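Local coordinates for CG5036 (Drosophila melanogaster, PDB 4IGU), which probably binds G protein alpha subunits through its RGS domain, speeding their GTP hydrolysis and restraining their release of GDP, at residues Lys28-Thr33 against Gln118-Met123; Val38-Leu43 against Glu50-Trp55. All coordinates share one frame; numbering follows the deposited sequence.

Interaction 1: residues Lys28-Thr33 against Gln118-Met123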
ATOM      1  N   LYS A  28       3.711  -8.702   8.509  1.00 14.84           N
ATOM      2  CA  LYS A  28       4.147  -9.897   7.789  1.00 20.99           C
ATOM      3  C   LYS A  28       3.673  -9.850   6.350  1.00 16.14           C
ATOM      4  O   LYS A  28       4.431 -10.149   5.420  1.00 21.18           O
ATOM      5  CB  LYS A  28       3.557 -11.142   8.443  1.00 24.29           C
ATOM      6  CG  LYS A  28       4.253 -11.577   9.708  1.00 30.17           C
ATOM      7  CD  LYS A  28       5.588 -12.213   9.393  1.00 25.65           C
ATOM      8  CE  LYS A  28       6.248 -12.733  10.659  1.00 34.61           C
ATOM      9  NZ  LYS A  28       6.368 -11.666  11.688  1.00 28.77           N
ATOM     10  N   LEU A  29       2.407  -9.480   6.182  1.00 15.61           N
ATOM     11  CA  LEU A  29       1.810  -9.362   4.858  1.00 20.36           C
ATOM     12  C   LEU A  29       2.578  -8.311   4.062  1.00 21.31           C
ATOM     13  O   LEU A  29       3.068  -8.583   2.965  1.00 20.53           O
ATOM     14  CB  LEU A  29       0.319  -9.008   4.974  1.00 17.13           C
ATOM     15  CG  LEU A  29      -0.486  -8.791   3.692  1.00 21.18           C
ATOM     16  CD1 LEU A  29      -0.387 -10.015   2.822  1.00 25.16           C
ATOM     17  CD2 LEU A  29      -1.938  -8.502   4.001  1.00 20.45           C
ATOM     18  N   MET A  30       2.727  -7.124   4.641  1.00 23.12           N
ATOM     19  CA  MET A  30       3.336  -5.999   3.925  1.00 17.32           C
ATOM     20  C   MET A  30       4.835  -6.157   3.632  1.00 20.37           C
ATOM     21  O   MET A  30       5.366  -5.494   2.738  1.00 26.67           O
ATOM     22  CB  MET A  30       3.064  -4.688   4.671  1.00 16.66           C
ATOM     23  CG  MET A  30       1.598  -4.295   4.683  1.00 13.02           C
ATOM     24  SD  MET A  30       0.959  -3.973   3.014  1.00 18.39           S
ATOM     25  CE  MET A  30       1.589  -2.300   2.761  1.00 21.13           C
ATOM     26  N   LYS A  31       5.514  -7.034   4.369  1.00 15.85           N
ATOM     27  CA  LYS A  31       6.934  -7.280   4.128  1.00 17.43           C
ATOM     28  C   LYS A  31       7.186  -8.352   3.064  1.00 24.69           C
ATOM     29  O   LYS A  31       8.323  -8.567   2.643  1.00 24.73           O
ATOM     30  CB  LYS A  31       7.645  -7.659   5.426  1.00 18.99           C
ATOM     31  CG  LYS A  31       8.015  -6.448   6.279  1.00 24.21           C
ATOM     32  CD  LYS A  31       8.534  -6.875   7.642  1.00 22.31           C
ATOM     33  CE  LYS A  31       8.978  -5.667   8.472  1.00 22.88           C
ATOM     34  NZ  LYS A  31       9.237  -6.072   9.884  1.00 26.44           N
ATOM     35  N   SER A  32       6.124  -9.010   2.618  1.00 24.03           N
ATOM     36  CA  SER A  32       6.257 -10.097   1.649  1.00 21.24           C
ATOM     37  C   SER A  32       6.034  -9.597   0.220  1.00 24.16           C
ATOM     38  O   SER A  32       5.075  -8.860  -0.053  1.00 23.03           O
ATOM     39  CB  SER A  32       5.265 -11.212   1.998  1.00 24.03           C
ATOM     40  OG  SER A  32       5.226 -12.220   1.002  1.00 27.03           O
ATOM     41  N   THR A  33       6.927  -9.976  -0.692  1.00 24.59           N
ATOM     42  CA  THR A  33       6.757  -9.601  -2.090  1.00 29.03           C
ATOM     43  C   THR A  33       5.473 -10.230  -2.608  1.00 30.26           C
ATOM     44  O   THR A  33       4.689  -9.583  -3.297  1.00 26.12           O
ATOM     45  CB  THR A  33       7.940 -10.049  -2.971  1.00 35.07           C
ATOM     46  OG1 THR A  33       9.149  -9.408  -2.529  1.00 29.92           O
ATOM     47  CG2 THR A  33       7.675  -9.681  -4.431  1.00 26.82           C
ATOM     48  N   GLN A 118      -1.345   7.519   7.368  1.00 13.21           N
ATOM     49  CA  GLN A 118      -2.803   7.498   7.381  1.00 15.25           C
ATOM     50  C   GLN A 118      -3.336   6.393   6.460  1.00 12.66           C
ATOM     51  O   GLN A 118      -4.265   5.651   6.811  1.00 13.17           O
ATOM     52  CB  GLN A 118      -3.308   8.874   6.941  1.00 19.03           C
ATOM     53  CG  GLN A 118      -4.787   9.127   7.131  1.00 30.77           C
ATOM     54  CD  GLN A 118      -5.095  10.609   7.332  1.00 35.56           C
ATOM     55  OE1 GLN A 118      -5.549  11.303   6.413  1.00 30.72           O
ATOM     56  NE2 GLN A 118      -4.853  11.098   8.545  1.00 36.35           N
ATOM     57  N   ILE A 119      -2.728   6.256   5.290  1.00 14.30           N
ATOM     58  CA  ILE A 119      -3.148   5.214   4.355  1.00 12.37           C
ATOM     59  C   ILE A 119      -2.730   3.799   4.814  1.00 12.33           C
ATOM     60  O   ILE A 119      -3.490   2.840   4.649  1.00 12.04           O
ATOM     61  CB  ILE A 119      -2.659   5.507   2.916  1.00 13.29           C
ATOM     62  CG1 ILE A 119      -3.219   6.848   2.424  1.00 16.09           C
ATOM     63  CG2 ILE A 119      -3.060   4.374   1.968  1.00 14.26           C
ATOM     64  CD1 ILE A 119      -4.725   6.935   2.487  1.00 14.42           C
ATOM     65  N   TYR A 120      -1.541   3.660   5.397  1.00 14.48           N
ATOM     66  CA  TYR A 120      -1.153   2.368   5.982  1.00 13.77           C
ATOM     67  C   TYR A 120      -2.111   1.946   7.105  1.00 14.86           C
ATOM     68  O   TYR A 120      -2.478   0.775   7.210  1.00 14.66           O
ATOM     69  CB  TYR A 120       0.287   2.417   6.505  1.00 11.93           C
ATOM     70  CG  TYR A 120       0.819   1.098   7.051  1.00 16.30           C
ATOM     71  CD1 TYR A 120       0.609   0.730   8.381  1.00 17.29           C
ATOM     72  CD2 TYR A 120       1.560   0.240   6.248  1.00 17.03           C
ATOM     73  CE1 TYR A 120       1.109  -0.469   8.887  1.00 16.57           C
ATOM     74  CE2 TYR A 120       2.067  -0.960   6.743  1.00 16.40           C
ATOM     75  CZ  TYR A 120       1.830  -1.312   8.059  1.00 15.35           C
ATOM     76  OH  TYR A 120       2.337  -2.505   8.548  1.00 18.02           O
ATOM     77  N   THR A 121      -2.508   2.904   7.943  1.00 13.68           N
ATOM     78  CA  THR A 121      -3.414   2.637   9.056  1.00 14.57           C
ATOM     79  C   THR A 121      -4.788   2.234   8.523  1.00 17.88           C
ATOM     80  O   THR A 121      -5.464   1.360   9.078  1.00 18.74           O
ATOM     81  CB  THR A 121      -3.543   3.876   9.973  1.00 19.26           C
ATOM     82  OG1 THR A 121      -2.253   4.214  10.507  1.00 16.51           O
ATOM     83  CG2 THR A 121      -4.522   3.617  11.121  1.00 20.41           C
ATOM     84  N   LEU A 122      -5.183   2.871   7.426  1.00 17.28           N
ATOM     85  CA  LEU A 122      -6.433   2.564   6.747  1.00 14.67           C
ATOM     86  C   LEU A 122      -6.459   1.114   6.250  1.00 18.50           C
ATOM     87  O   LEU A 122      -7.398   0.371   6.535  1.00 20.02           O
ATOM     88  CB  LEU A 122      -6.607   3.539   5.579  1.00 20.14           C
ATOM     89  CG  LEU A 122      -7.803   3.423   4.643  1.00 20.99           C
ATOM     90  CD1 LEU A 122      -9.047   3.286   5.460  1.00 25.41           C
ATOM     91  CD2 LEU A 122      -7.890   4.651   3.760  1.00 22.46           C
ATOM     92  N   MET A 123      -5.438   0.718   5.493  1.00 15.87           N
ATOM     93  CA  MET A 123      -5.345  -0.658   5.011  1.00 17.83           C
ATOM     94  C   MET A 123      -5.287  -1.640   6.181  1.00 21.65           C
ATOM     95  O   MET A 123      -5.869  -2.724   6.140  1.00 20.56           O
ATOM     96  CB  MET A 123      -4.102  -0.840   4.138  1.00 16.38           C
ATOM     97  CG  MET A 123      -4.207  -0.190   2.753  1.00 15.76           C
ATOM     98  SD  MET A 123      -2.709  -0.469   1.779  1.00 14.27           S
ATOM     99  CE  MET A 123      -1.455   0.316   2.804  1.00 16.29           C
TER
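Inside the all-helical RGS domain, Met30 of the short helix 26-30 reaches over to Tyr120 and Met123 on the long helix 113-132, bringing together elements 85 residues apart in sequence. The approach rests on side chains alone: the closest pair of CA atoms, Met30 CA and Tyr120 CA, is 9.7 Å apart, and only about 120 Å² is buried between the two segments. CB of Met30 leaves the backbone toward the long helix, but the chain beyond it does not run straight. It bends at chi2 (-63°) and again at chi3, which presents two different atoms to two partners. CG meets the ring of Tyr120 at an oblique approach, 3.9 Å from Met30 CG to Tyr120 CE2, and the two side chains run alongside each other with opposite headings. The terminal methyl goes to the other partner, with Met30 CE lying 4.0 Å from Met123 CE where the two thioether chains are nearly perpendicular. Tyr120 arrives because its CG is anti to the backbone N (chi1 -176°), which carries the ring toward helix 26-30 although CB leaves the backbone in another direction. Phe26 and Trp55 also meet that ring, while Phe39 of helix 33-45 touches Met123, so the contact is part of a larger, largely aromatic and apolar cluster. Nearby, Ser32 is the N-cap residue of helix 33-45, its OG hydrogen-bonded to Gly35 N. With both methionines buried and nothing but apolar atoms meeting across the segments, cohesion here comes from dispersion and the exclusion of water, without the directional grip of a polar bond.

Interaction 2: residues Val38-Leu43 against Glu50-Trp55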
ATOM      1  N   VAL A  38      -1.027 -10.367  -3.720  1.00 21.26           N
ATOM      2  CA  VAL A  38      -2.325 -10.963  -3.410  1.00 18.31           C
ATOM      3  C   VAL A  38      -3.200  -9.940  -2.708  1.00 22.05           C
ATOM      4  O   VAL A  38      -4.395  -9.831  -3.009  1.00 19.66           O
ATOM      5  CB  VAL A  38      -2.180 -12.221  -2.527  1.00 20.95           C
ATOM      6  CG1 VAL A  38      -3.549 -12.816  -2.189  1.00 21.88           C
ATOM      7  CG2 VAL A  38      -1.310 -13.254  -3.230  1.00 21.96           C
ATOM      8  N   PHE A  39      -2.606  -9.182  -1.781  1.00 17.15           N
ATOM      9  CA  PHE A  39      -3.344  -8.136  -1.070  1.00 18.50           C
ATOM     10  C   PHE A  39      -3.802  -7.049  -2.041  1.00 15.64           C
ATOM     11  O   PHE A  39      -4.957  -6.607  -1.991  1.00 17.09           O
ATOM     12  CB  PHE A  39      -2.513  -7.514   0.067  1.00 14.48           C
ATOM     13  CG  PHE A  39      -3.310  -6.589   0.960  1.00 18.88           C
ATOM     14  CD1 PHE A  39      -4.517  -7.012   1.509  1.00 14.54           C
ATOM     15  CD2 PHE A  39      -2.848  -5.311   1.267  1.00 13.62           C
ATOM     16  CE1 PHE A  39      -5.255  -6.187   2.334  1.00 13.90           C
ATOM     17  CE2 PHE A  39      -3.583  -4.471   2.107  1.00 16.49           C
ATOM     18  CZ  PHE A  39      -4.790  -4.907   2.633  1.00 17.26           C
ATOM     19  N   GLN A  40      -2.902  -6.617  -2.924  1.00 18.24           N
ATOM     20  CA  GLN A  40      -3.267  -5.643  -3.956  1.00 19.23           C
ATOM     21  C   GLN A  40      -4.387  -6.172  -4.859  1.00 23.79           C
ATOM     22  O   GLN A  40      -5.265  -5.407  -5.275  1.00 26.11           O
ATOM     23  CB  GLN A  40      -2.054  -5.250  -4.807  1.00 19.89           C
ATOM     24  CG  GLN A  40      -2.336  -4.132  -5.818  1.00 23.93           C
ATOM     25  CD  GLN A  40      -1.151  -3.837  -6.732  1.00 24.42           C
ATOM     26  OE1 GLN A  40      -1.330  -3.501  -7.901  1.00 24.94           O
ATOM     27  NE2 GLN A  40       0.061  -3.966  -6.204  1.00 19.47           N
ATOM     28  N   ASN A  41      -4.362  -7.471  -5.169  1.00 21.40           N
ATOM     29  CA  ASN A  41      -5.436  -8.065  -5.973  1.00 21.30           C
ATOM     30  C   ASN A  41      -6.766  -8.005  -5.246  1.00 23.14           C
ATOM     31  O   ASN A  41      -7.810  -7.734  -5.840  1.00 28.58           O
ATOM     32  CB  ASN A  41      -5.113  -9.514  -6.361  1.00 29.80           C
ATOM     33  CG  ASN A  41      -4.067  -9.607  -7.462  1.00 37.52           C
ATOM     34  OD1 ASN A  41      -3.800  -8.631  -8.166  1.00 42.10           O
ATOM     35  ND2 ASN A  41      -3.478 -10.790  -7.625  1.00 41.98           N
ATOM     36  N   PHE A  42      -6.723  -8.246  -3.946  1.00 24.91           N
ATOM     37  CA  PHE A  42      -7.917  -8.151  -3.133  1.00 21.84           C
ATOM     38  C   PHE A  42      -8.436  -6.720  -3.073  1.00 25.46           C
ATOM     39  O   PHE A  42      -9.641  -6.492  -3.141  1.00 21.12           O
ATOM     40  CB  PHE A  42      -7.647  -8.659  -1.718  1.00 15.21           C
ATOM     41  CG  PHE A  42      -8.795  -8.440  -0.783  1.00 22.99           C
ATOM     42  CD1 PHE A  42      -9.957  -9.194  -0.909  1.00 26.64           C
ATOM     43  CD2 PHE A  42      -8.725  -7.476   0.213  1.00 23.21           C
ATOM     44  CE1 PHE A  42     -11.022  -8.995  -0.052  1.00 19.52           C
ATOM     45  CE2 PHE A  42      -9.787  -7.266   1.067  1.00 24.73           C
ATOM     46  CZ  PHE A  42     -10.938  -8.030   0.936  1.00 28.12           C
ATOM     47  N   LEU A  43      -7.525  -5.759  -2.928  1.00 20.31           N
ATOM     48  CA  LEU A  43      -7.915  -4.355  -2.877  1.00 23.90           C
ATOM     49  C   LEU A  43      -8.536  -3.912  -4.195  1.00 19.00           C
ATOM     50  O   LEU A  43      -9.461  -3.097  -4.201  1.00 22.28           O
ATOM     51  CB  LEU A  43      -6.714  -3.467  -2.552  1.00 23.05           C
ATOM     52  CG  LEU A  43      -6.161  -3.609  -1.140  1.00 22.20           C
ATOM     53  CD1 LEU A  43      -4.878  -2.805  -0.987  1.00 17.03           C
ATOM     54  CD2 LEU A  43      -7.213  -3.144  -0.147  1.00 20.73           C
ATOM     55  N   GLU A  50      -5.670   1.843  -5.036  1.00 15.24           N
ATOM     56  CA  GLU A  50      -4.879   3.073  -5.012  1.00 15.66           C
ATOM     57  C   GLU A  50      -4.210   3.280  -3.658  1.00 14.87           C
ATOM     58  O   GLU A  50      -3.196   3.975  -3.565  1.00 13.61           O
ATOM     59  CB  GLU A  50      -5.738   4.297  -5.351  1.00 12.84           C
ATOM     60  CG  GLU A  50      -6.819   4.594  -4.333  1.00 16.03           C
ATOM     61  CD  GLU A  50      -8.108   3.882  -4.663  1.00 24.52           C
ATOM     62  OE1 GLU A  50      -8.084   3.023  -5.576  1.00 27.95           O
ATOM     63  OE2 GLU A  50      -9.135   4.196  -4.025  1.00 21.79           O
ATOM     64  N   ASN A  51      -4.774   2.677  -2.615  1.00 10.35           N
ATOM     65  CA  ASN A  51      -4.182   2.764  -1.283  1.00 12.56           C
ATOM     66  C   ASN A  51      -2.796   2.113  -1.197  1.00 10.76           C
ATOM     67  O   ASN A  51      -1.842   2.710  -0.687  1.00 13.54           O
ATOM     68  CB  ASN A  51      -5.132   2.154  -0.248  1.00 16.89           C
ATOM     69  CG  ASN A  51      -6.274   3.083   0.103  1.00 20.04           C
ATOM     70  OD1 ASN A  51      -6.211   4.278  -0.178  1.00 16.16           O
ATOM     71  ND2 ASN A  51      -7.322   2.544   0.736  1.00 19.32           N
ATOM     72  N   ILE A  52      -2.672   0.885  -1.684  1.00  9.08           N
ATOM     73  CA  ILE A  52      -1.375   0.216  -1.630  1.00 11.55           C
ATOM     74  C   ILE A  52      -0.404   0.746  -2.700  1.00 14.43           C
ATOM     75  O   ILE A  52       0.815   0.804  -2.485  1.00 13.24           O
ATOM     76  CB  ILE A  52      -1.519  -1.336  -1.686  1.00 11.05           C
ATOM     77  CG1 ILE A  52      -0.247  -2.011  -1.172  1.00 12.91           C
ATOM     78  CG2 ILE A  52      -1.907  -1.800  -3.106  1.00 11.69           C
ATOM     79  CD1 ILE A  52      -0.372  -3.507  -0.978  1.00 15.42           C
ATOM     80  N   LEU A  53      -0.932   1.142  -3.851  1.00 10.72           N
ATOM     81  CA  LEU A  53      -0.074   1.692  -4.890  1.00 11.36           C
ATOM     82  C   LEU A  53       0.543   3.026  -4.421  1.00 11.87           C
ATOM     83  O   LEU A  53       1.732   3.288  -4.646  1.00 11.47           O
ATOM     84  CB  LEU A  53      -0.851   1.844  -6.206  1.00 11.26           C
ATOM     85  CG  LEU A  53      -1.200   0.487  -6.847  1.00 16.81           C
ATOM     86  CD1 LEU A  53      -2.326   0.592  -7.864  1.00 23.15           C
ATOM     87  CD2 LEU A  53       0.036  -0.110  -7.506  1.00 17.16           C
ATOM     88  N   PHE A  54      -0.249   3.852  -3.745  1.00 11.50           N
ATOM     89  CA  PHE A  54       0.281   5.092  -3.159  1.00 12.45           C
ATOM     90  C   PHE A  54       1.335   4.753  -2.124  1.00  8.61           C
ATOM     91  O   PHE A  54       2.425   5.341  -2.107  1.00 13.68           O
ATOM     92  CB  PHE A  54      -0.853   5.908  -2.517  1.00 10.42           C
ATOM     93  CG  PHE A  54      -0.378   7.069  -1.657  1.00 12.60           C
ATOM     94  CD1 PHE A  54       0.239   8.180  -2.229  1.00 14.03           C
ATOM     95  CD2 PHE A  54      -0.601   7.068  -0.285  1.00 12.10           C
ATOM     96  CE1 PHE A  54       0.648   9.258  -1.442  1.00 10.00           C
ATOM     97  CE2 PHE A  54      -0.191   8.145   0.513  1.00  8.61           C
ATOM     98  CZ  PHE A  54       0.439   9.233  -0.065  1.00  9.87           C
ATOM     99  N   TRP A  55       1.024   3.783  -1.268  1.00 11.42           N
ATOM    100  CA  TRP A  55       1.941   3.387  -0.199  1.00 10.18           C
ATOM    101  C   TRP A  55       3.263   2.859  -0.767  1.00 14.94           C
ATOM    102  O   TRP A  55       4.344   3.196  -0.282  1.00 11.27           O
ATOM    103  CB  TRP A  55       1.291   2.349   0.736  1.00 10.80           C
ATOM    104  CG  TRP A  55       2.131   2.089   1.973  1.00 14.31           C
ATOM    105  CD1 TRP A  55       2.092   2.775   3.152  1.00 14.28           C
ATOM    106  CD2 TRP A  55       3.163   1.101   2.120  1.00 12.00           C
ATOM    107  NE1 TRP A  55       3.025   2.266   4.031  1.00 12.86           N
ATOM    108  CE2 TRP A  55       3.696   1.239   3.416  1.00 13.78           C
ATOM    109  CE3 TRP A  55       3.685   0.110   1.274  1.00 15.14           C
ATOM    110  CZ2 TRP A  55       4.722   0.418   3.897  1.00 16.32           C
ATOM    111  CZ3 TRP A  55       4.705  -0.705   1.752  1.00 17.32           C
ATOM    112  CH2 TRP A  55       5.209  -0.548   3.054  1.00 13.44           C
TER
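Phe39 begins the packing of helix 33-45 on helix 50-61, two consecutive helices joined by a short connection into a splayed, only roughly antiparallel helical hairpin. Their segment axes approach to 9.4 Å, with N-to-C directions 139° apart. Phe39 turns a ring edge to its neighbour: Phe39 CD2 is 3.8 Å from Ile52 CD1, which lies near the ring plane. One face of the same ring is covered from within its own helix, Leu43 CG standing 4.1 Å above the plane and over the centre. Phe131 adds an edge-to-face partner from helix 113-132. Gln40 comes next, at the closest pair of CA atoms, with Gln40 CA 6.6 Å from Ile52 CA. With chi1 at -174° the chain leaves trans to the amide nitrogen and stays extended, laying the methylenes almost squarely across Ile52, where Gln40 CG is 3.6 Å from Ile52 CG2. Farther out the Gln40 amide lies across Leu53, with Gln40 OE1 3.7 Å from Leu53 CD2; against a methyl this is van der Waals contact, and the hydrogen bond to OE1 comes from Arg44 NH2, on the same helix. Shortening Gln40 to an alanine would probably strip the cover from Ile52 CG2 and Leu53 CD2 and leave Arg44 NH2 without that acceptor. Leu43, one turn beyond Phe39, closes the contact with Leu43 CD1, which lies 3.7 Å from Ile52 CB and 3.8 Å from Ile52 CG2. Ile52 is therefore the shared partner of three residues, its CG1 branch directed to Phe39 and its CG2 methyl to Gln40 and Leu43. Such a contact is specified by shape, a branched side chain fitted among an aromatic edge, an aliphatic stem and a leucine methyl, while the polar amide of Gln40 is kept to the margin.

Overall arrangement
The two contacts lie 9 Å apart, centre to centre, both within about 6 Å of the centre of the chain. Along the chain, helix 26-30 comes first, then the hairpin of helices 33-45 and 50-61 that forms interaction 2, and finally helix 113-132, which returns to complete interaction 1; the sequence-local contact thus falls within the span of the long-range one. Direct packing joins them: Met30 CE is 3.5 Å from Trp55 CE3, and Met123 SD is 3.7 Å from Ile52 N. Helix 50-61 consequently touches both partners of interaction 1, so the four helices share one continuous, largely apolar core that ties the early helices to the late one.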